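One contact in two related proteins. Structure 1 is Fe(2+) transporter FeoB from Escherichia coli, which transports ferrous iron across the inner membrane in a GTP-driven uptake system, probably coupling GTP binding to channel opening: PDB 3I8X (chain A, 2.25 Å), residues I6-N11 and I90-A95. Structure 2 is ferrous IRON transport protein B homolog from Methanocaldococcus jannaschii: PDB 2WJI (chain B, 1.90 Å), residues I6-N11 and V86-A91. Both blocks share one frame: the second was fitted to the first on N, CA, C and O of the twelve residues, RMSD 0.39 Å. Numbering follows each deposited sequence.

Structure 1 (3I8X); sequences IGLIGN and INVVDA.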
loop_
_atom_site.group_PDB
_atom_site.type_symbol
_atom_site.label_atom_id
_atom_site.label_comp_id
_atom_site.label_asym_id
_atom_site.label_seq_id
_atom_site.Cartn_x
_atom_site.Cartn_y
_atom_site.Cartn_z
ATOM N N ILE A 6 11.991 2.919 6.134
ATOM C CA ILE A 6 11.205 2.074 5.268
ATOM C C ILE A 6 10.134 1.339 6.078
ATOM O O ILE A 6 10.405 0.762 7.125
ATOM C CB ILE A 6 12.091 1.091 4.501
ATOM C CG1 ILE A 6 13.176 1.842 3.727
ATOM C CG2 ILE A 6 11.284 0.271 3.509
ATOM C CD1 ILE A 6 14.116 0.914 2.955
ATOM N N GLY A 7 8.901 1.391 5.581
ATOM C CA GLY A 7 7.772 0.639 6.156
ATOM C C GLY A 7 7.710 -0.694 5.423
ATOM O O GLY A 7 7.840 -0.714 4.216
ATOM N N LEU A 8 7.542 -1.796 6.152
ATOM C CA LEU A 8 7.368 -3.113 5.548
ATOM C C LEU A 8 5.917 -3.505 5.720
ATOM O O LEU A 8 5.427 -3.617 6.828
ATOM C CB LEU A 8 8.310 -4.147 6.181
ATOM C CG LEU A 8 8.468 -5.524 5.536
ATOM C CD1 LEU A 8 9.022 -5.419 4.117
ATOM C CD2 LEU A 8 9.332 -6.483 6.420
ATOM N N ILE A 9 5.224 -3.665 4.596
ATOM C CA ILE A 9 3.796 -3.906 4.590
ATOM C C ILE A 9 3.438 -5.006 3.568
ATOM O O ILE A 9 4.044 -5.126 2.503
ATOM C CB ILE A 9 2.980 -2.594 4.344
ATOM C CG1 ILE A 9 1.476 -2.848 4.586
ATOM C CG2 ILE A 9 3.237 -2.051 2.974
ATOM C CD1 ILE A 9 0.687 -1.681 5.066
ATOM N N GLY A 10 2.453 -5.811 3.928
ATOM C CA GLY A 10 1.973 -6.865 3.087
ATOM C C GLY A 10 0.834 -7.574 3.784
ATOM O O GLY A 10 0.539 -7.305 4.953
ATOM N N ASN A 11 0.192 -8.473 3.055
ATOM C CA ASN A 11 -0.890 -9.274 3.590
ATOM C C ASN A 11 -0.319 -10.214 4.684
ATOM O O ASN A 11 0.884 -10.424 4.763
ATOM C CB ASN A 11 -1.552 -10.107 2.480
ATOM C CG ASN A 11 -2.366 -9.292 1.497
ATOM O OD1 ASN A 11 -2.292 -8.084 1.418
ATOM N ND2 ASN A 11 -3.119 -9.986 0.699
ATOM N N ILE A 90 8.265 -1.027 1.453
ATOM C CA ILE A 90 8.449 -2.285 0.764
ATOM C C ILE A 90 7.200 -3.110 0.977
ATOM O O ILE A 90 6.872 -3.473 2.098
ATOM C CB ILE A 90 9.738 -3.044 1.187
ATOM C CG1 ILE A 90 10.976 -2.210 0.815
ATOM C CG2 ILE A 90 9.776 -4.418 0.516
ATOM C CD1 ILE A 90 12.283 -2.653 1.473
ATOM N N ASN A 91 6.498 -3.335 -0.138
ATOM C CA ASN A 91 5.255 -4.066 -0.207
ATOM C C ASN A 91 5.588 -5.493 -0.570
ATOM O O ASN A 91 5.998 -5.779 -1.665
ATOM C CB ASN A 91 4.327 -3.407 -1.210
ATOM C CG ASN A 91 2.968 -4.102 -1.337
ATOM O OD1 ASN A 91 2.393 -4.643 -0.370
ATOM N ND2 ASN A 91 2.431 -4.045 -2.532
ATOM N N VAL A 92 5.483 -6.383 0.418
ATOM C CA VAL A 92 5.758 -7.806 0.232
ATOM C C VAL A 92 4.481 -8.442 -0.306
ATOM O O VAL A 92 3.425 -8.433 0.364
ATOM C CB VAL A 92 6.193 -8.522 1.552
ATOM C CG1 VAL A 92 6.833 -9.899 1.244
ATOM C CG2 VAL A 92 7.143 -7.639 2.352
ATOM N N VAL A 93 4.580 -8.951 -1.535
ATOM C CA VAL A 93 3.427 -9.456 -2.294
ATOM C C VAL A 93 3.648 -10.939 -2.493
ATOM O O VAL A 93 4.735 -11.359 -2.847
ATOM C CB VAL A 93 3.285 -8.766 -3.689
ATOM C CG1 VAL A 93 2.184 -9.443 -4.516
ATOM C CG2 VAL A 93 3.013 -7.260 -3.519
ATOM N N ASP A 94 2.613 -11.735 -2.249
ATOM C CA ASP A 94 2.702 -13.175 -2.405
ATOM C C ASP A 94 2.323 -13.428 -3.852
ATOM O O ASP A 94 1.186 -13.171 -4.247
ATOM C CB ASP A 94 1.784 -13.840 -1.364
ATOM C CG ASP A 94 1.442 -15.301 -1.671
ATOM O OD1 ASP A 94 2.136 -15.972 -2.466
ATOM O OD2 ASP A 94 0.467 -15.774 -1.059
ATOM N N ALA A 95 3.292 -13.879 -4.651
ATOM C CA ALA A 95 3.081 -14.147 -6.085
ATOM C C ALA A 95 2.084 -15.279 -6.378
ATOM O O ALA A 95 1.543 -15.361 -7.489
ATOM C CB ALA A 95 4.430 -14.426 -6.781
#
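Leu8 presses CD1 to 3.4 Å from CG2 of Val92, tighter than usual van der Waals contact, and the same methyl lies 3.8 Å from CG2 of Ile90. Its CG stands anti to the backbone N (chi1 -169°), which swings the branch toward the partner strand. These are adjacent parallel strands, 4-10 and 88-94, inside the sheet of the cytosolic G domain; helix 16-24 packs on the face carrying Leu8 and Val92. Ile6 extends the apolar row, its CG2 lying 3.7 Å from CG1 of Ile90. Backbone bonds run from Ile90 N to Gly7 O (2.8 Å), Ile9 N to Ile90 O (3.0 Å) and Val92 N to Ile9 O (2.8 Å). Past Gly10 the pairing slackens: Asn11 N is 4.2 Å from Val92 O as the chain enters the GTP-binding P-loop.

How the two compare
The sharpest difference is in how Leu8 is built: the models place it with chi1 -169° in Leu8(A) and -49° in Leu8(B), the second torsion differs too, and the CG atoms lie 1.6 Å apart after superposition. The place of CD1 of Leu8(A) is left in the second model. Beside it, Val92(A) is exchanged for Ile88(B). CG1 of Val92(A) and CG2 of Ile88(B) fall 0.6 Å apart, CG2 of Val92(A) and CG1 of Ile88(B) 0.7 Å apart. Leu8(A) touches Val92(A) and Leu8(B) touches Ile88(B), so this contact is kept.

At Ile90(A) / Val86(B) the two branches also overlay, but CD1 of Ile90(A) has no counterpart, so Val86(B) reaches less far. Ile6(A) and Ile6(B), which face this position, are modelled differently as well: the outer torsion differs and the CD1 atoms stand 1.6 Å apart after superposition, yet Ile6(A) still touches Ile90(A) and Ile6(B) touches Val86(B).

The CA atoms that can be compared coincide within the error, Ile9(A) and Ile9(B) keep their place, and the bonds from Ile90(A) N to Gly7(A) O and from Val86(B) N to Ala7(B) O are both found. Ala7(B) adds a buried CB that Gly7(A) lacks.

Structure 2 (2WJI); sequences IALIGN and VNIVDA.
Leu8 sets its CB 3.9 Å from CD1 of Ile88, while its CD2 lies 3.8 Å from CB of Val86. Its CG stands anti to the carbonyl carbon (chi1 -49°), which brings the CD2 branch up to Val86. The tightest apolar touch is that of Ile6, whose CG2 lies 3.6 Å from CG2 of Val86. Backbone bonds run from Val86 N to Ala7 O (2.8 Å), Ile9 N to Val86 O (3.1 Å) and Ile88 N to Ile9 O (2.8 Å). Past Gly10 the pairing slackens, with Asn11 N 4.4 Å from Ile88 O. There a modelled water bridges the two segments, from the strand of Ile88 to the loop that follows the other strand, hydrogen-bonded to Ile88 O and, at 2.7 Å, to Asn11 N, where the chain enters the GTP-binding P-loop.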
loop_
_atom_site.group_PDB
_atom_site.type_symbol
_atom_site.label_atom_id
_atom_site.label_comp_id
_atom_site.label_asym_id
_atom_site.label_seq_id
_atom_site.Cartn_x
_atom_site.Cartn_y
_atom_site.Cartn_z
ATOM N N ILE B 6 12.288 2.951 6.292
ATOM C CA ILE B 6 11.629 1.981 5.423
ATOM C C ILE B 6 10.587 1.189 6.206
ATOM O O ILE B 6 10.857 0.754 7.327
ATOM C CB ILE B 6 12.688 0.994 4.834
ATOM C CG1 ILE B 6 13.915 1.763 4.336
ATOM C CG2 ILE B 6 12.097 0.137 3.737
ATOM C CD1 ILE B 6 13.716 2.426 2.994
ATOM N N ALA B 7 9.396 1.007 5.629
ATOM C CA ALA B 7 8.359 0.181 6.240
ATOM C C ALA B 7 8.032 -1.011 5.355
ATOM O O ALA B 7 7.914 -0.859 4.141
ATOM C CB ALA B 7 7.089 1.002 6.485
ATOM N N LEU B 8 7.888 -2.185 5.972
ATOM C CA LEU B 8 7.414 -3.384 5.292
ATOM C C LEU B 8 5.911 -3.508 5.536
ATOM O O LEU B 8 5.443 -3.383 6.674
ATOM C CB LEU B 8 8.118 -4.628 5.839
ATOM C CG LEU B 8 9.648 -4.552 5.939
ATOM C CD1 LEU B 8 10.234 -5.848 6.497
ATOM C CD2 LEU B 8 10.265 -4.212 4.586
ATOM N N ILE B 9 5.151 -3.744 4.477
ATOM C CA ILE B 9 3.709 -3.891 4.641
ATOM C C ILE B 9 3.208 -4.902 3.641
ATOM O O ILE B 9 3.772 -5.034 2.550
ATOM C CB ILE B 9 2.963 -2.547 4.471
ATOM C CG1 ILE B 9 1.538 -2.642 5.046
ATOM C CG2 ILE B 9 2.937 -2.121 3.008
ATOM C CD1 ILE B 9 0.790 -1.324 5.040
ATOM N N GLY B 10 2.181 -5.655 4.030
ATOM C CA GLY B 10 1.622 -6.692 3.182
ATOM C C GLY B 10 0.597 -7.573 3.896
ATOM O O GLY B 10 0.463 -7.528 5.117
ATOM N N ASN B 11 -0.117 -8.378 3.124
ATOM C CA ASN B 11 -1.092 -9.340 3.660
ATOM C C ASN B 11 -0.511 -10.272 4.724
ATOM O O ASN B 11 0.687 -10.564 4.722
ATOM C CB ASN B 11 -1.648 -10.204 2.524
ATOM C CG ASN B 11 -2.513 -9.424 1.558
ATOM O OD1 ASN B 11 -2.781 -8.235 1.757
ATOM N ND2 ASN B 11 -2.948 -10.087 0.493
ATOM N N VAL B 86 7.872 -0.725 1.368
ATOM C CA VAL B 86 8.157 -1.956 0.654
ATOM C C VAL B 86 6.933 -2.865 0.777
ATOM O O VAL B 86 6.682 -3.461 1.830
ATOM C CB VAL B 86 9.427 -2.668 1.189
ATOM C CG1 VAL B 86 9.651 -3.970 0.459
ATOM C CG2 VAL B 86 10.658 -1.782 1.035
ATOM N N ASN B 87 6.157 -2.945 -0.296
ATOM C CA ASN B 87 4.932 -3.731 -0.283
ATOM C C ASN B 87 5.274 -5.170 -0.657
ATOM O O ASN B 87 5.617 -5.472 -1.813
ATOM C CB ASN B 87 3.896 -3.116 -1.231
ATOM C CG ASN B 87 2.579 -3.883 -1.267
ATOM O OD1 ASN B 87 2.211 -4.603 -0.327
ATOM N ND2 ASN B 87 1.853 -3.719 -2.367
ATOM N N ILE B 88 5.217 -6.047 0.340
ATOM C CA ILE B 88 5.552 -7.453 0.127
ATOM C C ILE B 88 4.305 -8.193 -0.311
ATOM O O ILE B 88 3.266 -8.124 0.352
ATOM C CB ILE B 88 6.136 -8.095 1.393
ATOM C CG1 ILE B 88 7.448 -7.388 1.761
ATOM C CG2 ILE B 88 6.353 -9.597 1.175
ATOM C CD1 ILE B 88 7.867 -7.558 3.202
ATOM N N VAL B 89 4.408 -8.879 -1.441
ATOM C CA VAL B 89 3.279 -9.586 -2.022
ATOM C C VAL B 89 3.626 -11.051 -2.301
ATOM O O VAL B 89 4.775 -11.384 -2.604
ATOM C CB VAL B 89 2.804 -8.893 -3.320
ATOM C CG1 VAL B 89 2.587 -7.400 -3.075
ATOM C CG2 VAL B 89 3.799 -9.101 -4.430
ATOM N N ASP B 90 2.626 -11.920 -2.180
ATOM C CA ASP B 90 2.804 -13.349 -2.421
ATOM C C ASP B 90 2.617 -13.615 -3.906
ATOM O O ASP B 90 1.550 -13.351 -4.456
ATOM C CB ASP B 90 1.791 -14.145 -1.588
ATOM C CG ASP B 90 1.951 -15.664 -1.729
ATOM O OD1 ASP B 90 2.708 -16.138 -2.607
ATOM O OD2 ASP B 90 1.294 -16.392 -0.947
ATOM N N ALA B 91 3.663 -14.126 -4.556
ATOM C CA ALA B 91 3.614 -14.412 -5.990
ATOM C C ALA B 91 2.507 -15.397 -6.349
ATOM O O ALA B 91 2.049 -15.417 -7.489
ATOM C CB ALA B 91 4.948 -14.935 -6.481
HETATM O O HOH W 1 0.515 -8.457 0.476
#